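D-mandelate dehydrogenase (Rhodotorula graminis, PDB 2W2K) probably interconverts D-mandelate and its 2-keto acid with a nicotinamide cofactor. Local coordinates at residues 2-14 with 20-34. Sequence-based numbering, arbitrary orientation.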
ATOM      1  N   PRO B   2      -4.858 -17.434  49.896  1.00 25.05           N
ATOM      2  CA  PRO B   2      -5.860 -16.583  49.176  1.00 23.95           C
ATOM      3  C   PRO B   2      -5.297 -16.126  47.836  1.00 22.91           C
ATOM      4  O   PRO B   2      -4.142 -16.410  47.514  1.00 24.85           O
ATOM      5  CB  PRO B   2      -6.250 -15.399  50.020  1.00 25.02           C
ATOM      6  N   ARG B   3      -6.114 -15.405  47.082  1.00 18.29           N
ATOM      7  CA  ARG B   3      -5.798 -14.992  45.705  1.00 13.68           C
ATOM      8  C   ARG B   3      -4.483 -14.203  45.610  1.00 10.28           C
ATOM      9  O   ARG B   3      -4.269 -13.275  46.405  1.00 13.21           O
ATOM     10  CB  ARG B   3      -6.915 -14.104  45.161  1.00 11.33           C
ATOM     11  CG  ARG B   3      -8.312 -14.684  45.274  1.00 18.27           C
ATOM     12  CD  ARG B   3      -9.317 -13.830  44.516  1.00 14.45           C
ATOM     13  NE  ARG B   3      -9.541 -12.547  45.172  1.00 17.24           N
ATOM     14  CZ  ARG B   3     -10.152 -11.498  44.629  1.00 15.94           C
ATOM     15  NH1 ARG B   3     -10.642 -11.550  43.394  1.00 16.35           N
ATOM     16  NH2 ARG B   3     -10.283 -10.382  45.334  1.00 11.57           N
ATOM     17  N   PRO B   4      -3.612 -14.538  44.626  1.00  9.85           N
ATOM     18  CA  PRO B   4      -2.445 -13.663  44.386  1.00  7.45           C
ATOM     19  C   PRO B   4      -2.887 -12.255  43.970  1.00  7.39           C
ATOM     20  O   PRO B   4      -4.000 -12.076  43.443  1.00  9.21           O
ATOM     21  CB  PRO B   4      -1.717 -14.358  43.232  1.00  7.90           C
ATOM     22  CG  PRO B   4      -2.157 -15.838  43.351  1.00  8.41           C
ATOM     23  CD  PRO B   4      -3.615 -15.699  43.712  1.00 10.14           C
ATOM     24  N   ARG B   5      -2.023 -11.266  44.223  1.00  5.71           N
ATOM     25  CA  ARG B   5      -2.348  -9.846  44.056  1.00  6.24           C
ATOM     26  C   ARG B   5      -1.549  -9.249  42.863  1.00  5.61           C
ATOM     27  O   ARG B   5      -0.347  -9.540  42.709  1.00  7.92           O
ATOM     28  CB  ARG B   5      -2.030  -9.083  45.376  1.00  7.05           C
ATOM     29  CG  ARG B   5      -2.726  -9.701  46.654  1.00  9.02           C
ATOM     30  CD  ARG B   5      -2.446  -8.896  47.982  1.00  7.30           C
ATOM     31  NE  ARG B   5      -3.257  -7.681  48.076  1.00  7.09           N
ATOM     32  CZ  ARG B   5      -2.812  -6.423  48.177  1.00  9.01           C
ATOM     33  NH1 ARG B   5      -1.509  -6.137  48.244  1.00  8.86           N
ATOM     34  NH2 ARG B   5      -3.697  -5.431  48.234  1.00  7.52           N
ATOM     35  N   VAL B   6      -2.223  -8.455  42.017  1.00  4.48           N
ATOM     36  CA  VAL B   6      -1.662  -7.936  40.738  1.00  4.84           C
ATOM     37  C   VAL B   6      -1.795  -6.397  40.642  1.00  6.23           C
ATOM     38  O   VAL B   6      -2.918  -5.856  40.689  1.00  7.05           O
ATOM     39  CB  VAL B   6      -2.358  -8.621  39.502  1.00  5.80           C
ATOM     40  CG1 VAL B   6      -1.769  -8.132  38.149  1.00  5.14           C
ATOM     41  CG2 VAL B   6      -2.296 -10.170  39.601  1.00  6.05           C
ATOM     42  N   LEU B   7      -0.656  -5.689  40.528  1.00  4.36           N
ATOM     43  CA  LEU B   7      -0.670  -4.233  40.337  1.00  3.85           C
ATOM     44  C   LEU B   7      -0.999  -3.918  38.865  1.00  6.35           C
ATOM     45  O   LEU B   7      -0.302  -4.400  37.977  1.00  6.20           O
ATOM     46  CB  LEU B   7       0.708  -3.617  40.704  1.00  4.09           C
ATOM     47  CG  LEU B   7       0.757  -2.068  40.657  1.00  8.13           C
ATOM     48  CD1 LEU B   7      -0.049  -1.495  41.819  1.00  7.33           C
ATOM     49  CD2 LEU B   7       2.208  -1.586  40.742  1.00  7.21           C
ATOM     50  N   LEU B   8      -2.024  -3.081  38.638  1.00  8.11           N
ATOM     51  CA  LEU B   8      -2.460  -2.644  37.287  1.00  8.96           C
ATOM     52  C   LEU B   8      -1.873  -1.282  36.947  1.00  9.19           C
ATOM     53  O   LEU B   8      -2.180  -0.308  37.630  1.00  7.70           O
ATOM     54  CB  LEU B   8      -4.001  -2.560  37.224  1.00  6.14           C
ATOM     55  CG  LEU B   8      -4.652  -2.012  35.935  1.00  7.53           C
ATOM     56  CD1 LEU B   8      -4.228  -2.844  34.693  1.00  9.58           C
ATOM     57  CD2 LEU B   8      -6.160  -1.987  36.047  1.00 10.18           C
ATOM     58  N   LEU B   9      -1.009  -1.222  35.918  1.00  8.36           N
ATOM     59  CA  LEU B   9      -0.403   0.030  35.452  1.00  9.62           C
ATOM     60  C   LEU B   9      -1.267   0.687  34.378  1.00 11.02           C
ATOM     61  O   LEU B   9      -1.295   0.247  33.211  1.00 10.38           O
ATOM     62  CB  LEU B   9       1.021  -0.184  34.895  1.00 12.09           C
ATOM     63  CG  LEU B   9       2.184  -0.648  35.774  1.00 15.83           C
ATOM     64  CD1 LEU B   9       3.487  -0.699  34.913  1.00 17.58           C
ATOM     65  CD2 LEU B   9       2.382   0.231  37.017  1.00 16.49           C
ATOM     66  N   GLY B  10      -1.979   1.737  34.772  1.00 10.87           N
ATOM     67  CA  GLY B  10      -2.885   2.424  33.843  1.00 10.17           C
ATOM     68  C   GLY B  10      -4.258   1.781  33.664  1.00 11.00           C
ATOM     69  O   GLY B  10      -4.739   1.062  34.560  1.00  9.70           O
ATOM     70  N   ASP B  11      -4.876   2.020  32.497  1.00 10.47           N
ATOM     71  CA  ASP B  11      -6.267   1.602  32.223  1.00  9.99           C
ATOM     72  C   ASP B  11      -6.514   0.065  32.258  1.00 10.28           C
ATOM     73  O   ASP B  11      -5.631  -0.724  31.905  1.00 10.96           O
ATOM     74  CB  ASP B  11      -6.734   2.130  30.846  1.00 10.66           C
ATOM     75  CG  ASP B  11      -7.043   3.636  30.832  1.00 19.84           C
ATOM     76  OD1 ASP B  11      -7.131   4.272  31.901  1.00 15.65           O
ATOM     77  OD2 ASP B  11      -7.188   4.184  29.717  1.00 21.80           O
ATOM     78  N   PRO B  12      -7.728  -0.367  32.673  1.00 12.00           N
ATOM     79  CA  PRO B  12      -8.110  -1.802  32.595  1.00 10.57           C
ATOM     80  C   PRO B  12      -8.361  -2.237  31.143  1.00 11.72           C
ATOM     81  O   PRO B  12      -8.148  -1.441  30.210  1.00 11.03           O
ATOM     82  CB  PRO B  12      -9.410  -1.862  33.414  1.00 12.28           C
ATOM     83  CG  PRO B  12     -10.020  -0.469  33.206  1.00 15.47           C
ATOM     84  CD  PRO B  12      -8.819   0.466  33.232  1.00 15.03           C
ATOM     85  N   ALA B  13      -8.827  -3.473  30.949  1.00 11.43           N
ATOM     86  CA  ALA B  13      -8.988  -4.045  29.592  1.00  9.75           C
ATOM     87  C   ALA B  13     -10.041  -3.307  28.742  1.00 12.91           C
ATOM     88  O   ALA B  13     -11.009  -2.779  29.281  1.00 12.81           O
ATOM     89  CB  ALA B  13      -9.309  -5.580  29.678  1.00 12.21           C
ATOM     90  N   ARG B  14      -9.830  -3.253  27.424  1.00 10.05           N
ATOM     91  CA  ARG B  14     -10.782  -2.613  26.489  1.00 13.95           C
ATOM     92  C   ARG B  14     -11.409  -3.561  25.450  1.00 13.95           C
ATOM     93  O   ARG B  14     -12.385  -3.191  24.785  1.00 13.97           O
ATOM     94  CB  ARG B  14     -10.099  -1.451  25.731  1.00 15.76           C
ATOM     95  CG  ARG B  14      -9.702  -0.254  26.580  1.00 19.54           C
ATOM     96  CD  ARG B  14      -8.685   0.643  25.834  1.00 22.10           C
ATOM     97  NE  ARG B  14      -8.101   1.667  26.709  1.00 28.33           N
ATOM     98  CZ  ARG B  14      -6.851   2.117  26.623  1.00 33.50           C
ATOM     99  NH1 ARG B  14      -6.020   1.644  25.699  1.00 41.75           N
ATOM    100  NH2 ARG B  14      -6.422   3.035  27.474  1.00 39.79           N
ATOM    101  N   TRP B  20     -11.003 -10.750  30.881  1.00  7.76           N
ATOM    102  CA  TRP B  20     -10.751  -9.794  31.989  1.00  9.17           C
ATOM    103  C   TRP B  20     -11.609 -10.054  33.247  1.00  9.08           C
ATOM    104  O   TRP B  20     -11.116  -9.890  34.381  1.00  9.33           O
ATOM    105  CB  TRP B  20     -10.862  -8.322  31.502  1.00 11.77           C
ATOM    106  CG  TRP B  20     -10.499  -7.177  32.513  1.00  9.21           C
ATOM    107  CD1 TRP B  20     -11.313  -6.143  32.903  1.00 13.19           C
ATOM    108  CD2 TRP B  20      -9.230  -6.947  33.174  1.00 10.48           C
ATOM    109  NE1 TRP B  20     -10.640  -5.300  33.785  1.00 13.70           N
ATOM    110  CE2 TRP B  20      -9.366  -5.772  33.964  1.00 14.50           C
ATOM    111  CE3 TRP B  20      -7.996  -7.621  33.179  1.00 10.12           C
ATOM    112  CZ2 TRP B  20      -8.319  -5.272  34.764  1.00  9.52           C
ATOM    113  CZ3 TRP B  20      -6.945  -7.112  33.984  1.00 10.93           C
ATOM    114  CH2 TRP B  20      -7.118  -5.953  34.749  1.00 11.25           C
ATOM    115  N   SER B  21     -12.889 -10.409  33.070  1.00  9.12           N
ATOM    116  CA  SER B  21     -13.733 -10.785  34.223  1.00  9.82           C
ATOM    117  C   SER B  21     -13.199 -12.038  34.928  1.00  9.98           C
ATOM    118  O   SER B  21     -13.155 -12.079  36.168  1.00  9.73           O
ATOM    119  CB  SER B  21     -15.210 -10.962  33.802  1.00  9.14           C
ATOM    120  OG  SER B  21     -15.750  -9.707  33.403  1.00 14.28           O
ATOM    121  N   ASP B  22     -12.782 -13.041  34.142  1.00  8.72           N
ATOM    122  CA  ASP B  22     -12.094 -14.258  34.650  1.00  9.37           C
ATOM    123  C   ASP B  22     -10.835 -13.918  35.468  1.00  9.38           C
ATOM    124  O   ASP B  22     -10.596 -14.476  36.568  1.00  9.65           O
ATOM    125  CB  ASP B  22     -11.763 -15.216  33.474  1.00  8.76           C
ATOM    126  CG  ASP B  22     -11.103 -16.509  33.920  1.00 12.14           C
ATOM    127  OD1 ASP B  22     -11.781 -17.349  34.566  1.00 15.48           O
ATOM    128  OD2 ASP B  22      -9.903 -16.717  33.596  1.00 13.97           O
ATOM    129  N   PHE B  23     -10.043 -12.993  34.933  1.00  7.14           N
ATOM    130  CA  PHE B  23      -8.769 -12.547  35.558  1.00  9.01           C
ATOM    131  C   PHE B  23      -9.056 -11.919  36.925  1.00  8.23           C
ATOM    132  O   PHE B  23      -8.364 -12.219  37.901  1.00  7.19           O
ATOM    133  CB  PHE B  23      -8.022 -11.551  34.627  1.00  6.29           C
ATOM    134  CG  PHE B  23      -6.537 -11.359  34.971  1.00  8.44           C
ATOM    135  CD1 PHE B  23      -5.585 -12.266  34.512  1.00  6.35           C
ATOM    136  CD2 PHE B  23      -6.101 -10.260  35.739  1.00  7.05           C
ATOM    137  CE1 PHE B  23      -4.224 -12.101  34.800  1.00  5.37           C
ATOM    138  CE2 PHE B  23      -4.700 -10.079  36.041  1.00  3.88           C
ATOM    139  CZ  PHE B  23      -3.776 -11.015  35.577  1.00  8.23           C
ATOM    140  N   GLN B  24     -10.094 -11.082  36.996  1.00  7.68           N
ATOM    141  CA  GLN B  24     -10.445 -10.354  38.243  1.00 10.38           C
ATOM    142  C   GLN B  24     -11.077 -11.283  39.299  1.00  8.93           C
ATOM    143  O   GLN B  24     -11.130 -10.935  40.480  1.00  8.73           O
ATOM    144  CB  GLN B  24     -11.392  -9.184  37.961  1.00  9.68           C
ATOM    145  CG  GLN B  24     -10.766  -7.983  37.227  1.00 10.77           C
ATOM    146  CD  GLN B  24     -11.819  -6.963  36.820  1.00 16.78           C
ATOM    147  OE1 GLN B  24     -12.053  -5.976  37.530  1.00 16.63           O
ATOM    148  NE2 GLN B  24     -12.464  -7.198  35.678  1.00 18.06           N
ATOM    149  N   GLN B  25     -11.530 -12.465  38.874  1.00  8.34           N
ATOM    150  CA  GLN B  25     -12.034 -13.488  39.821  1.00  6.96           C
ATOM    151  C   GLN B  25     -10.855 -14.260  40.444  1.00  8.53           C
ATOM    152  O   GLN B  25     -10.793 -14.457  41.665  1.00 10.62           O
ATOM    153  CB  GLN B  25     -13.027 -14.440  39.098  1.00  9.33           C
ATOM    154  CG  GLN B  25     -13.808 -15.438  40.021  1.00  9.23           C
ATOM    155  CD  GLN B  25     -12.944 -16.539  40.643  1.00 13.01           C
ATOM    156  OE1 GLN B  25     -12.994 -16.756  41.863  1.00 10.76           O
ATOM    157  NE2 GLN B  25     -12.166 -17.256  39.808  1.00 13.86           N
ATOM    158  N   LYS B  26      -9.918 -14.689  39.601  1.00  6.37           N
ATOM    159  CA  LYS B  26      -8.718 -15.432  40.038  1.00  4.94           C
ATOM    160  C   LYS B  26      -7.705 -14.604  40.870  1.00  8.52           C
ATOM    161  O   LYS B  26      -7.014 -15.152  41.756  1.00  8.35           O
ATOM    162  CB  LYS B  26      -8.005 -16.052  38.807  1.00  5.49           C
ATOM    163  CG  LYS B  26      -8.808 -17.140  38.071  1.00 10.63           C
ATOM    164  CD  LYS B  26      -8.196 -17.470  36.693  1.00 11.22           C
ATOM    165  CE  LYS B  26      -8.814 -18.746  36.089  1.00 12.20           C
ATOM    166  NZ  LYS B  26      -8.413 -18.926  34.636  1.00  7.55           N
ATOM    167  N   PHE B  27      -7.614 -13.305  40.581  1.00  7.32           N
ATOM    168  CA  PHE B  27      -6.564 -12.404  41.141  1.00  7.31           C
ATOM    169  C   PHE B  27      -7.171 -11.129  41.760  1.00  6.89           C
ATOM    170  O   PHE B  27      -8.128 -10.571  41.207  1.00  8.70           O
ATOM    171  CB  PHE B  27      -5.625 -11.944  40.006  1.00  6.94           C
ATOM    172  CG  PHE B  27      -4.764 -13.044  39.410  1.00  7.96           C
ATOM    173  CD1 PHE B  27      -3.735 -13.631  40.158  1.00  6.55           C
ATOM    174  CD2 PHE B  27      -4.969 -13.481  38.088  1.00 11.86           C
ATOM    175  CE1 PHE B  27      -2.927 -14.662  39.610  1.00 11.07           C
ATOM    176  CE2 PHE B  27      -4.153 -14.500  37.526  1.00  8.56           C
ATOM    177  CZ  PHE B  27      -3.132 -15.084  38.299  1.00  8.33           C
ATOM    178  N   GLU B  28      -6.632 -10.660  42.894  1.00  6.25           N
ATOM    179  CA  GLU B  28      -6.995  -9.318  43.415  1.00  6.69           C
ATOM    180  C   GLU B  28      -6.230  -8.245  42.619  1.00  8.92           C
ATOM    181  O   GLU B  28      -5.008  -8.118  42.770  1.00  8.27           O
ATOM    182  CB  GLU B  28      -6.681  -9.191  44.925  1.00  8.33           C
ATOM    183  CG  GLU B  28      -7.004  -7.799  45.504  1.00  8.37           C
ATOM    184  CD  GLU B  28      -6.468  -7.596  46.922  1.00 10.66           C
ATOM    185  OE1 GLU B  28      -5.915  -8.553  47.500  1.00  8.77           O
ATOM    186  OE2 GLU B  28      -6.561  -6.456  47.432  1.00 12.46           O
ATOM    187  N   VAL B  29      -6.943  -7.486  41.774  1.00  7.93           N
ATOM    188  CA  VAL B  29      -6.318  -6.455  40.899  1.00  6.40           C
ATOM    189  C   VAL B  29      -6.345  -5.087  41.573  1.00  9.10           C
ATOM    190  O   VAL B  29      -7.423  -4.592  41.968  1.00  7.98           O
ATOM    191  CB  VAL B  29      -7.004  -6.395  39.482  1.00  7.76           C
ATOM    192  CG1 VAL B  29      -6.367  -5.268  38.588  1.00  8.74           C
ATOM    193  CG2 VAL B  29      -6.818  -7.728  38.767  1.00  5.80           C
ATOM    194  N   ILE B  30      -5.150  -4.505  41.727  1.00  6.64           N
ATOM    195  CA  ILE B  30      -4.917  -3.228  42.446  1.00  7.32           C
ATOM    196  C   ILE B  30      -4.580  -2.068  41.455  1.00  9.52           C
ATOM    197  O   ILE B  30      -3.519  -2.088  40.826  1.00  8.42           O
ATOM    198  CB  ILE B  30      -3.725  -3.375  43.466  1.00  8.82           C
ATOM    199  CG1 ILE B  30      -3.844  -4.674  44.308  1.00  8.15           C
ATOM    200  CG2 ILE B  30      -3.578  -2.093  44.323  1.00  9.93           C
ATOM    201  CD1 ILE B  30      -2.475  -5.154  44.880  1.00 13.17           C
ATOM    202  N   PRO B  31      -5.475  -1.065  41.294  1.00 10.23           N
ATOM    203  CA  PRO B  31      -5.094   0.108  40.455  1.00 11.69           C
ATOM    204  C   PRO B  31      -3.894   0.914  41.015  1.00 13.09           C
ATOM    205  O   PRO B  31      -3.898   1.284  42.191  1.00 11.16           O
ATOM    206  CB  PRO B  31      -6.380   0.969  40.435  1.00 14.90           C
ATOM    207  CG  PRO B  31      -7.474   0.045  40.827  1.00 18.34           C
ATOM    208  CD  PRO B  31      -6.857  -0.943  41.800  1.00 13.73           C
ATOM    209  N   ALA B  32      -2.869   1.177  40.190  1.00 13.40           N
ATOM    210  CA  ALA B  32      -1.708   1.985  40.635  1.00  9.00           C
ATOM    211  C   ALA B  32      -2.085   3.459  40.893  1.00 10.13           C
ATOM    212  O   ALA B  32      -1.438   4.153  41.705  1.00  9.87           O
ATOM    213  CB  ALA B  32      -0.526   1.886  39.609  1.00  9.09           C
ATOM    214  N   ASN B  33      -3.142   3.933  40.233  1.00 11.88           N
ATOM    215  CA  ASN B  33      -3.586   5.328  40.387  1.00 12.69           C
ATOM    216  C   ASN B  33      -2.438   6.331  40.161  1.00 13.58           C
ATOM    217  O   ASN B  33      -2.177   7.216  40.998  1.00 13.75           O
ATOM    218  CB  ASN B  33      -4.262   5.539  41.763  1.00 15.35           C
ATOM    219  CG  ASN B  33      -5.627   4.850  41.864  1.00 17.68           C
ATOM    220  OD1 ASN B  33      -6.367   4.768  40.887  1.00 21.83           O
ATOM    221  ND2 ASN B  33      -5.961   4.354  43.054  1.00 20.94           N
ATOM    222  N   LEU B  34      -1.750   6.191  39.031  1.00 10.97           N
ATOM    223  CA  LEU B  34      -0.497   6.948  38.824  1.00 15.33           C
ATOM    224  C   LEU B  34      -0.697   8.474  38.757  1.00 14.15           C
ATOM    225  O   LEU B  34      -1.710   8.945  38.224  1.00 17.37           O
ATOM    226  CB  LEU B  34       0.248   6.433  37.578  1.00 13.76           C
ATOM    227  CG  LEU B  34       0.798   4.993  37.604  1.00 11.16           C
ATOM    228  CD1 LEU B  34       1.095   4.548  36.174  1.00  6.32           C
ATOM    229  CD2 LEU B  34       2.035   4.850  38.472  1.00 13.65           C
TER
HETATM  230  O   HOH W   1      -5.794 -11.374  47.898  1.00  8.95           O
HETATM  231  O   HOH W   2      -2.452   3.925  36.928  1.00 12.96           O
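Arg5 and Glu28 meet because Glu28 runs out extended, CG anti to the backbone N (chi1 178°), while the Arg5 chain bends at chi3 (78°) to turn its guanidinium toward the carboxylate. The two side chains lie alongside each other and point the same way. Arg5 grips side-on in a salt bridge with two hydrogen bonds: Arg5 NE to Glu28 OE1 at 2.9 Å, Arg5 NH2 to Glu28 OE2 at 3.1 Å. Both oxygens stay close to the guanidinium plane but are met from above the carboxylate plane, the two planes being 65° apart. Ile30 CD1 lies over one guanidinium face, toward its rim, 3.5 Å from Arg5 CZ. Arg5 NH1 hydrogen-bonds to the carbonyl oxygens of Tyr49 and Asp51. A leucine in place of Arg5 would probably leave the Glu28 carboxylate without its charged mate and those two carbonyls without this donor. One water bridges Glu28 OE1 and Arg3 O.

The backbones pair as parallel strands, 5-8 beside 28-31. Glu28 N to Pro4 O, Val6 N to Glu28 O, Ile30 N to Val6 O, Leu8 N to Ile30 O and Ala32 N to Leu8 O are hydrogen bonds. On the sheet face that carries Val6 and Leu8, the helix residues close in. Val6 CG1 meets the Phe23 ring at its edge, 4.1 Å from Phe23 CE2, and Val6 CG2 is 3.8 Å from Phe27 CD1. Ala13 CB sits over the Trp20 five-membered ring in a CH-pi contact, 3.8 Å from its centroid. Helix 310-330 adds Met321 against Trp20 and Phe23.

This is the first beta-alpha-beta crossover of the five-stranded parallel sheet, with 28-31 as an outermost strand within the chain. Apolar side chains pack helix 17-26 onto one face; the other mixes the two-bonded ion pair with the apolar Leu7 and Ile30.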